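Kojibiose phosphorylase (Gut metagenome, PDB 6W0P) is a carbohydrate-active enzyme of glycoside hydrolase family 65, with a beta-rich N-terminal domain, a helical central catalytic domain and a small C-terminal domain. Local coordinates at residues T252-K257 / R267-T272; N87-F92 / Q209-V214; K190-G195 / G199-T204. All coordinates share one frame; numbering follows the deposited sequence.

Contact 1: residues T252-K257 / R267-T272; sequences TNIIDK and RDIALT
Thr252 and Ile254 of strand 245-256 pack against Ala270 and Ile269 of helix 263-277, a buried helix-on-sheet contact on the large antiparallel sheet. The short segments run nearly antiparallel, at 152°, with their axes approaching to 8.0 Å. Ile254 carries most of it. Its CG1 is turned anti to the carbonyl carbon (chi1 -52°), which brings it 3.5 Å from Ala270 CB, tighter than an ordinary van der Waals contact. With only a methyl at Ala270, the isoleucine can lie close against the helix backbone, Ile254 CG1 coming to 3.6 Å from Ala270 CA. Further along the same side chain, Ile254 CD1 reaches Ile269 CG2 at 4.1 Å, and the two isoleucines cross at about a right angle. Thr252 contributes its methyl: CG2 lies 3.6 Å from Ala270 O, while its hydroxyl hydrogen-bonds to Asn152. Thr252 also touches Leu274, one turn further along the helix. No hydrogen bond joins the two segments. Strand 245-256 runs between strands 152-161 and 210-217; the helix also covers strand 210-217, where Val214 touches Ala270 and Leu271, and the Arg267 side chain extends from it to Lys190 and Ile194 of strand 186-194.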
loop_
_atom_site.group_PDB
_atom_site.type_symbol
_atom_site.label_atom_id
_atom_site.label_comp_id
_atom_site.label_asym_id
_atom_site.label_seq_id
_atom_site.Cartn_x
_atom_site.Cartn_y
_atom_site.Cartn_z
ATOM N N THR A 252 -40.933 -1.863 16.353
ATOM C CA THR A 252 -40.784 -2.858 15.264
ATOM C C THR A 252 -39.990 -2.205 14.127
ATOM O O THR A 252 -40.306 -1.085 13.762
ATOM C CB THR A 252 -42.133 -3.437 14.837
ATOM O OG1 THR A 252 -42.651 -4.163 15.953
ATOM C CG2 THR A 252 -42.015 -4.347 13.637
ATOM N N ASN A 253 -38.920 -2.868 13.682
ATOM C CA ASN A 253 -38.041 -2.434 12.573
ATOM C C ASN A 253 -38.157 -3.512 11.500
ATOM O O ASN A 253 -37.874 -4.702 11.823
ATOM C CB ASN A 253 -36.619 -2.191 13.078
ATOM C CG ASN A 253 -36.554 -1.063 14.083
ATOM O OD1 ASN A 253 -36.913 0.069 13.775
ATOM N ND2 ASN A 253 -36.115 -1.344 15.287
ATOM N N ILE A 254 -38.634 -3.144 10.306
ATOM C CA ILE A 254 -38.732 -4.075 9.147
ATOM C C ILE A 254 -37.731 -3.605 8.090
ATOM O O ILE A 254 -37.866 -2.456 7.603
ATOM C CB ILE A 254 -40.164 -4.174 8.588
ATOM C CG1 ILE A 254 -41.193 -4.497 9.670
ATOM C CG2 ILE A 254 -40.205 -5.207 7.471
ATOM C CD1 ILE A 254 -41.008 -5.869 10.317
ATOM N N ILE A 255 -36.784 -4.469 7.737
ATOM C CA ILE A 255 -35.688 -4.137 6.789
ATOM C C ILE A 255 -35.935 -4.895 5.485
ATOM O O ILE A 255 -36.561 -5.966 5.532
ATOM C CB ILE A 255 -34.303 -4.460 7.388
ATOM C CG1 ILE A 255 -34.085 -5.964 7.564
ATOM C CG2 ILE A 255 -34.104 -3.718 8.691
ATOM C CD1 ILE A 255 -32.677 -6.329 7.950
ATOM N N ASP A 256 -35.475 -4.330 4.370
ATOM C CA ASP A 256 -35.371 -5.039 3.071
ATOM C C ASP A 256 -33.918 -4.921 2.597
ATOM O O ASP A 256 -33.544 -3.850 2.055
ATOM C CB ASP A 256 -36.365 -4.500 2.039
ATOM C CG ASP A 256 -36.243 -5.195 0.697
ATOM O OD1 ASP A 256 -35.711 -6.325 0.668
ATOM O OD2 ASP A 256 -36.652 -4.591 -0.307
ATOM N N LYS A 257 -33.133 -5.978 2.797
ATOM C CA LYS A 257 -31.696 -6.014 2.437
ATOM C C LYS A 257 -31.535 -6.100 0.910
ATOM O O LYS A 257 -30.452 -5.755 0.440
ATOM C CB LYS A 257 -31.005 -7.166 3.178
ATOM C CG LYS A 257 -30.939 -7.005 4.694
ATOM C CD LYS A 257 -30.065 -8.032 5.381
ATOM C CE LYS A 257 -30.748 -9.371 5.571
ATOM N NZ LYS A 257 -29.764 -10.477 5.672
ATOM N N ARG A 267 -44.401 -1.131 5.556
ATOM C CA ARG A 267 -45.104 -0.314 6.571
ATOM C C ARG A 267 -46.237 -1.135 7.192
ATOM O O ARG A 267 -46.333 -1.151 8.424
ATOM C CB ARG A 267 -45.602 0.984 5.937
ATOM C CG ARG A 267 -45.917 2.067 6.958
ATOM C CD ARG A 267 -47.008 3.015 6.497
ATOM N NE ARG A 267 -46.496 4.241 5.908
ATOM C CZ ARG A 267 -47.265 5.233 5.471
ATOM N NH1 ARG A 267 -48.584 5.133 5.536
ATOM N NH2 ARG A 267 -46.705 6.319 4.966
ATOM N N ASP A 268 -47.047 -1.829 6.397
ATOM C CA ASP A 268 -48.224 -2.552 6.948
ATOM C C ASP A 268 -47.754 -3.733 7.802
ATOM O O ASP A 268 -48.351 -3.972 8.873
ATOM C CB ASP A 268 -49.192 -3.036 5.869
ATOM C CG ASP A 268 -50.596 -3.206 6.432
ATOM O OD1 ASP A 268 -51.351 -2.208 6.393
ATOM O OD2 ASP A 268 -50.901 -4.312 6.971
ATOM N N ILE A 269 -46.731 -4.460 7.356
ATOM C CA ILE A 269 -46.131 -5.557 8.171
ATOM C C ILE A 269 -45.630 -4.954 9.493
ATOM O O ILE A 269 -45.971 -5.493 10.556
ATOM C CB ILE A 269 -45.024 -6.294 7.399
ATOM C CG1 ILE A 269 -45.591 -6.977 6.150
ATOM C CG2 ILE A 269 -44.298 -7.274 8.314
ATOM C CD1 ILE A 269 -44.542 -7.305 5.094
ATOM N N ALA A 270 -44.926 -3.827 9.439
ATOM C CA ALA A 270 -44.354 -3.205 10.651
ATOM C C ALA A 270 -45.485 -2.887 11.639
ATOM O O ALA A 270 -45.367 -3.271 12.829
ATOM C CB ALA A 270 -43.537 -1.994 10.290
ATOM N N LEU A 271 -46.567 -2.264 11.164
ATOM C CA LEU A 271 -47.692 -1.827 12.032
ATOM C C LEU A 271 -48.445 -3.026 12.604
ATOM O O LEU A 271 -48.866 -2.932 13.774
ATOM C CB LEU A 271 -48.629 -0.924 11.232
ATOM C CG LEU A 271 -48.084 0.467 10.948
ATOM C CD1 LEU A 271 -49.185 1.365 10.401
ATOM C CD2 LEU A 271 -47.465 1.068 12.196
ATOM N N THR A 272 -48.635 -4.085 11.809
ATOM C CA THR A 272 -49.320 -5.340 12.235
ATOM C C THR A 272 -48.534 -5.984 13.387
ATOM O O THR A 272 -49.156 -6.312 14.428
ATOM C CB THR A 272 -49.522 -6.303 11.059
ATOM O OG1 THR A 272 -50.174 -5.588 10.005
ATOM C CG2 THR A 272 -50.342 -7.517 11.434
#

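Contact 2: residues N87-F92 / Q209-V214; sequences NSVNFF and QTLTSV
Val89, in the loop between strands 83-85 and 94-98, sets its two methyls against Leu211 and Ser213 on strand 210-217. Its chi1 of 56° puts CG1 between the backbone N and the carbonyl carbon and leaves CG2 anti to N, which turns both methyls toward Ser213. Both prongs reach Ser213 CB, with CG1 at 3.9 Å and CG2 at 4.0 Å. Val89 CG1 is shared with Leu211, whose CD2 also comes to 3.9 Å as the two side chains cross obliquely. Ser213 OG, anti to its backbone N, passes alongside Val89 CG2 at 3.9 Å. Beyond Val89 the loop bends through an Asx turn, in which Asn90 OD1 accepts from Phe92 N at 3.2 Å. Past the bend, Phe91 brings its CB to the Ser213 hydroxyl and turns its ring so that CE1 stands 3.5 Å over the centre of one face of the Phe92 ring. No hydrogen bond joins the two segments. The contact is thus dispersive, methyl against methyl and methyl against a buried serine. That serine's polarity is met within the sheet, where Ser213 OG bonds to Asn253 OD1 on the adjoining strand, leaving the loop to supply apolar cover.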
loop_
_atom_site.group_PDB
_atom_site.type_symbol
_atom_site.label_atom_id
_atom_site.label_comp_id
_atom_site.label_asym_id
_atom_site.label_seq_id
_atom_site.Cartn_x
_atom_site.Cartn_y
_atom_site.Cartn_z
ATOM N N ASN A 87 -24.516 2.370 11.245
ATOM C CA ASN A 87 -25.351 2.890 12.346
ATOM C C ASN A 87 -26.710 3.202 11.720
ATOM O O ASN A 87 -26.755 3.833 10.607
ATOM C CB ASN A 87 -24.688 4.094 13.010
ATOM C CG ASN A 87 -25.295 4.441 14.349
ATOM O OD1 ASN A 87 -26.141 3.694 14.859
ATOM N ND2 ASN A 87 -24.917 5.609 14.873
ATOM N N SER A 88 -27.769 2.720 12.363
ATOM C CA SER A 88 -29.163 2.802 11.866
ATOM C C SER A 88 -30.038 3.443 12.935
ATOM O O SER A 88 -29.511 3.926 13.956
ATOM C CB SER A 88 -29.667 1.438 11.477
ATOM O OG SER A 88 -28.761 0.818 10.590
ATOM N N VAL A 89 -31.342 3.411 12.716
ATOM C CA VAL A 89 -32.309 4.183 13.534
ATOM C C VAL A 89 -32.017 3.946 15.019
ATOM O O VAL A 89 -32.047 2.793 15.477
ATOM C CB VAL A 89 -33.757 3.852 13.127
ATOM C CG1 VAL A 89 -34.071 2.358 13.216
ATOM C CG2 VAL A 89 -34.761 4.683 13.914
ATOM N N ASN A 90 -31.738 5.023 15.748
ATOM C CA ASN A 90 -31.708 5.010 17.236
ATOM C C ASN A 90 -33.160 5.012 17.747
ATOM O O ASN A 90 -33.802 6.074 17.643
ATOM C CB ASN A 90 -30.920 6.210 17.773
ATOM C CG ASN A 90 -30.892 6.259 19.287
ATOM O OD1 ASN A 90 -31.586 5.489 19.948
ATOM N ND2 ASN A 90 -30.070 7.146 19.835
ATOM N N PHE A 91 -33.681 3.867 18.207
ATOM C CA PHE A 91 -35.116 3.695 18.582
ATOM C C PHE A 91 -35.268 3.647 20.103
ATOM O O PHE A 91 -36.367 3.370 20.577
ATOM C CB PHE A 91 -35.717 2.459 17.914
ATOM C CG PHE A 91 -34.955 1.172 18.102
ATOM C CD1 PHE A 91 -34.944 0.518 19.328
ATOM C CD2 PHE A 91 -34.275 0.594 17.037
ATOM C CE1 PHE A 91 -34.235 -0.659 19.492
ATOM C CE2 PHE A 91 -33.586 -0.595 17.199
ATOM C CZ PHE A 91 -33.572 -1.224 18.421
ATOM N N PHE A 92 -34.190 3.899 20.847
ATOM C CA PHE A 92 -34.204 3.953 22.333
ATOM C C PHE A 92 -34.040 5.398 22.805
ATOM O O PHE A 92 -34.185 5.657 24.018
ATOM C CB PHE A 92 -33.103 3.060 22.913
ATOM C CG PHE A 92 -33.380 1.570 22.900
ATOM C CD1 PHE A 92 -34.644 1.062 23.166
ATOM C CD2 PHE A 92 -32.347 0.668 22.699
ATOM C CE1 PHE A 92 -34.868 -0.307 23.190
ATOM C CE2 PHE A 92 -32.572 -0.697 22.735
ATOM C CZ PHE A 92 -33.832 -1.182 22.977
ATOM N N GLN A 209 -31.215 -0.455 0.015
ATOM C CA GLN A 209 -31.771 -1.085 1.236
ATOM C C GLN A 209 -32.687 -0.088 1.935
ATOM O O GLN A 209 -32.338 1.114 1.997
ATOM C CB GLN A 209 -30.657 -1.565 2.153
ATOM C CG GLN A 209 -29.805 -2.642 1.506
ATOM C CD GLN A 209 -28.762 -3.125 2.481
ATOM O OE1 GLN A 209 -28.142 -2.322 3.190
ATOM N NE2 GLN A 209 -28.586 -4.442 2.533
ATOM N N THR A 210 -33.798 -0.600 2.447
ATOM C CA THR A 210 -34.857 0.179 3.123
ATOM C C THR A 210 -35.133 -0.414 4.506
ATOM O O THR A 210 -34.904 -1.633 4.708
ATOM C CB THR A 210 -36.142 0.215 2.286
ATOM O OG1 THR A 210 -36.722 -1.094 2.303
ATOM C CG2 THR A 210 -35.892 0.688 0.869
ATOM N N LEU A 211 -35.626 0.441 5.397
ATOM C CA LEU A 211 -35.999 0.085 6.775
ATOM C C LEU A 211 -37.245 0.889 7.161
ATOM O O LEU A 211 -37.276 2.096 6.868
ATOM C CB LEU A 211 -34.793 0.434 7.649
ATOM C CG LEU A 211 -34.998 0.290 9.149
ATOM C CD1 LEU A 211 -33.671 -0.022 9.829
ATOM C CD2 LEU A 211 -35.626 1.544 9.741
ATOM N N THR A 212 -38.209 0.255 7.826
ATOM C CA THR A 212 -39.348 0.944 8.484
ATOM C C THR A 212 -39.235 0.710 9.985
ATOM O O THR A 212 -39.156 -0.464 10.398
ATOM C CB THR A 212 -40.710 0.492 7.941
ATOM O OG1 THR A 212 -40.785 0.937 6.592
ATOM C CG2 THR A 212 -41.877 1.075 8.706
ATOM N N SER A 213 -39.164 1.798 10.745
ATOM C CA SER A 213 -39.151 1.797 12.223
ATOM C C SER A 213 -40.456 2.399 12.720
ATOM O O SER A 213 -40.735 3.565 12.350
ATOM C CB SER A 213 -37.980 2.559 12.765
ATOM O OG SER A 213 -37.951 2.427 14.179
ATOM N N VAL A 214 -41.210 1.628 13.509
ATOM C CA VAL A 214 -42.512 2.077 14.076
ATOM C C VAL A 214 -42.513 1.866 15.593
ATOM O O VAL A 214 -42.017 0.823 16.063
ATOM C CB VAL A 214 -43.691 1.352 13.403
ATOM C CG1 VAL A 214 -43.833 1.765 11.941
ATOM C CG2 VAL A 214 -43.571 -0.157 13.531
#

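Contact 3: residues K190-G195 / G199-T204; sequences KEFKIG and GLTVKT
Strands 186-194 and 197-204 form the beta hairpin at one edge of the large antiparallel sheet, and Phe192 lies over Gly199 across it, an aromatic-glycine pair at a hydrogen-bonded position. The backbone pairing is regular. Lys190 N donates to Thr201 O at 3.2 Å, and Thr201 N returns a bond to Lys190 O at 2.9 Å. Two residues on, Phe192 N bonds to Gly199 O at 3.1 Å. The return bond, Gly199 N to Phe192 O, measures 3.0 Å. Between these two pairs, Glu191 and Leu200 form the non-hydrogen-bonded pair on the other face, and Leu200 CA makes a CA-H...O contact with Lys190 O. With chi1 at 53°, Phe192 swings its ring back across the neighbouring strand. Gly199 CA then sits 4.1 Å from the ring centroid, 25° off the normal, a CH-pi contact over the face. Thr201 OG1 lies instead at the ring edge, near its plane, 4.0 Å from CE2, and is hydrogen-bonded to Thr212. Arg267 of helix 263-277 adds a cation-pi contact to the same ring. A water lies 3.0 Å from Glu191 OE2 and 3.1 Å from Thr201 O; it can donate to each, though other acceptors nearby compete for its protons. Glu191 OE1 forms a salt bridge with Arg188. Having no side chain, Gly199 lets the aromatic ring rest directly on the main chain. These two segments are joined by four backbone bonds, with the Phe192 ring lying over the Gly199 pair, and the pi cloud of that ring probably helps to offset the charge of the arginine.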
loop_
_atom_site.group_PDB
_atom_site.type_symbol
_atom_site.label_atom_id
_atom_site.label_comp_id
_atom_site.label_asym_id
_atom_site.label_seq_id
_atom_site.Cartn_x
_atom_site.Cartn_y
_atom_site.Cartn_z
ATOM N N LYS A 190 -40.357 8.571 4.104
ATOM C CA LYS A 190 -41.634 9.035 4.700
ATOM C C LYS A 190 -41.548 9.053 6.234
ATOM O O LYS A 190 -40.873 8.163 6.803
ATOM C CB LYS A 190 -42.767 8.124 4.211
ATOM C CG LYS A 190 -44.166 8.707 4.322
ATOM C CD LYS A 190 -44.425 9.915 3.421
ATOM C CE LYS A 190 -45.891 10.300 3.427
ATOM N NZ LYS A 190 -46.215 11.277 2.363
ATOM N N GLU A 191 -42.207 10.037 6.862
ATOM C CA GLU A 191 -42.583 10.033 8.303
ATOM C C GLU A 191 -44.115 9.978 8.377
ATOM O O GLU A 191 -44.740 10.523 7.474
ATOM C CB GLU A 191 -41.994 11.249 9.018
ATOM C CG GLU A 191 -40.488 11.356 8.856
ATOM C CD GLU A 191 -40.046 12.112 7.614
ATOM O OE1 GLU A 191 -40.858 12.862 7.069
ATOM O OE2 GLU A 191 -38.884 11.963 7.201
ATOM N N PHE A 192 -44.702 9.300 9.363
ATOM C CA PHE A 192 -46.167 9.074 9.401
ATOM C C PHE A 192 -46.645 8.822 10.823
ATOM O O PHE A 192 -45.886 8.245 11.635
ATOM C CB PHE A 192 -46.559 7.871 8.539
ATOM C CG PHE A 192 -45.805 6.602 8.844
ATOM C CD1 PHE A 192 -46.253 5.723 9.820
ATOM C CD2 PHE A 192 -44.650 6.286 8.146
ATOM C CE1 PHE A 192 -45.550 4.562 10.104
ATOM C CE2 PHE A 192 -43.946 5.123 8.430
ATOM C CZ PHE A 192 -44.394 4.267 9.413
ATOM N N LYS A 193 -47.886 9.217 11.099
ATOM C CA LYS A 193 -48.629 8.766 12.298
ATOM C C LYS A 193 -49.941 8.155 11.810
ATOM O O LYS A 193 -50.669 8.825 11.084
ATOM C CB LYS A 193 -48.805 9.899 13.317
ATOM C CG LYS A 193 -49.677 9.553 14.520
ATOM C CD LYS A 193 -49.196 10.164 15.818
ATOM C CE LYS A 193 -50.282 10.301 16.863
ATOM N NZ LYS A 193 -50.987 9.023 17.128
ATOM N N ILE A 194 -50.177 6.896 12.163
ATOM C CA ILE A 194 -51.409 6.126 11.845
ATOM C C ILE A 194 -51.929 5.554 13.158
ATOM O O ILE A 194 -51.297 4.634 13.674
ATOM C CB ILE A 194 -51.097 5.034 10.807
ATOM C CG1 ILE A 194 -50.281 5.627 9.651
ATOM C CG2 ILE A 194 -52.381 4.344 10.357
ATOM C CD1 ILE A 194 -50.394 4.904 8.314
ATOM N N GLY A 195 -53.033 6.100 13.673
ATOM C CA GLY A 195 -53.614 5.693 14.967
ATOM C C GLY A 195 -52.634 5.963 16.098
ATOM O O GLY A 195 -52.039 7.049 16.115
ATOM N N GLY A 199 -43.951 6.435 13.038
ATOM C CA GLY A 199 -42.794 5.736 12.453
ATOM C C GLY A 199 -42.191 6.449 11.270
ATOM O O GLY A 199 -42.656 7.538 10.923
ATOM N N LEU A 200 -41.144 5.859 10.702
ATOM C CA LEU A 200 -40.435 6.391 9.513
ATOM C C LEU A 200 -40.028 5.232 8.608
ATOM O O LEU A 200 -39.977 4.082 9.081
ATOM C CB LEU A 200 -39.224 7.227 9.938
ATOM C CG LEU A 200 -38.260 6.605 10.946
ATOM C CD1 LEU A 200 -37.359 5.572 10.279
ATOM C CD2 LEU A 200 -37.423 7.706 11.616
ATOM N N THR A 201 -39.805 5.540 7.342
ATOM C CA THR A 201 -39.228 4.639 6.327
ATOM C C THR A 201 -38.052 5.378 5.702
ATOM O O THR A 201 -38.241 6.554 5.289
ATOM C CB THR A 201 -40.242 4.233 5.256
ATOM O OG1 THR A 201 -41.283 3.495 5.898
ATOM C CG2 THR A 201 -39.615 3.395 4.163
ATOM N N VAL A 202 -36.890 4.732 5.662
ATOM C CA VAL A 202 -35.639 5.347 5.149
ATOM C C VAL A 202 -35.024 4.380 4.144
ATOM O O VAL A 202 -35.423 3.198 4.122
ATOM C CB VAL A 202 -34.664 5.691 6.290
ATOM C CG1 VAL A 202 -35.124 6.908 7.063
ATOM C CG2 VAL A 202 -34.444 4.517 7.233
ATOM N N LYS A 203 -34.094 4.887 3.348
ATOM C CA LYS A 203 -33.376 4.105 2.330
ATOM C C LYS A 203 -31.897 4.476 2.403
ATOM O O LYS A 203 -31.598 5.649 2.699
ATOM C CB LYS A 203 -33.973 4.385 0.950
ATOM C CG LYS A 203 -33.456 3.485 -0.160
ATOM C CD LYS A 203 -34.176 3.721 -1.475
ATOM C CE LYS A 203 -33.591 2.920 -2.621
ATOM N NZ LYS A 203 -34.553 2.794 -3.747
ATOM N N THR A 204 -31.025 3.495 2.156
ATOM C CA THR A 204 -29.551 3.663 2.143
ATOM C C THR A 204 -29.167 4.457 0.897
ATOM O O THR A 204 -29.930 4.389 -0.081
ATOM C CB THR A 204 -28.842 2.310 2.166
ATOM O OG1 THR A 204 -29.279 1.562 1.031
ATOM C CG2 THR A 204 -29.127 1.537 3.437
HETATM O O HOH W 1 -37.642 9.277 6.583
#

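All three contacts meet on one sheet, their centres about 10 Å apart. Contacts 1 and 2 use opposite faces of it: helix 263-277 covers one, and loop 87-92 the other. Their strands are neighbours, joined by Ile254 N to Thr212 O at 2.7 Å and Asp256 N to Thr210 O at 2.8 Å. Contact 3 carries the sheet outward to one of its edge strands, and a probable hydrogen bond from Thr204 N to Gln209 O, 2.7 Å, ties it to contact 2. The helix of contact 1 also reaches contact 3, with Arg267 NH1 3.3 Å from Ile194 CD1. The group lies well off the chain's centre, about 22 to 31 Å from it to the contact centres.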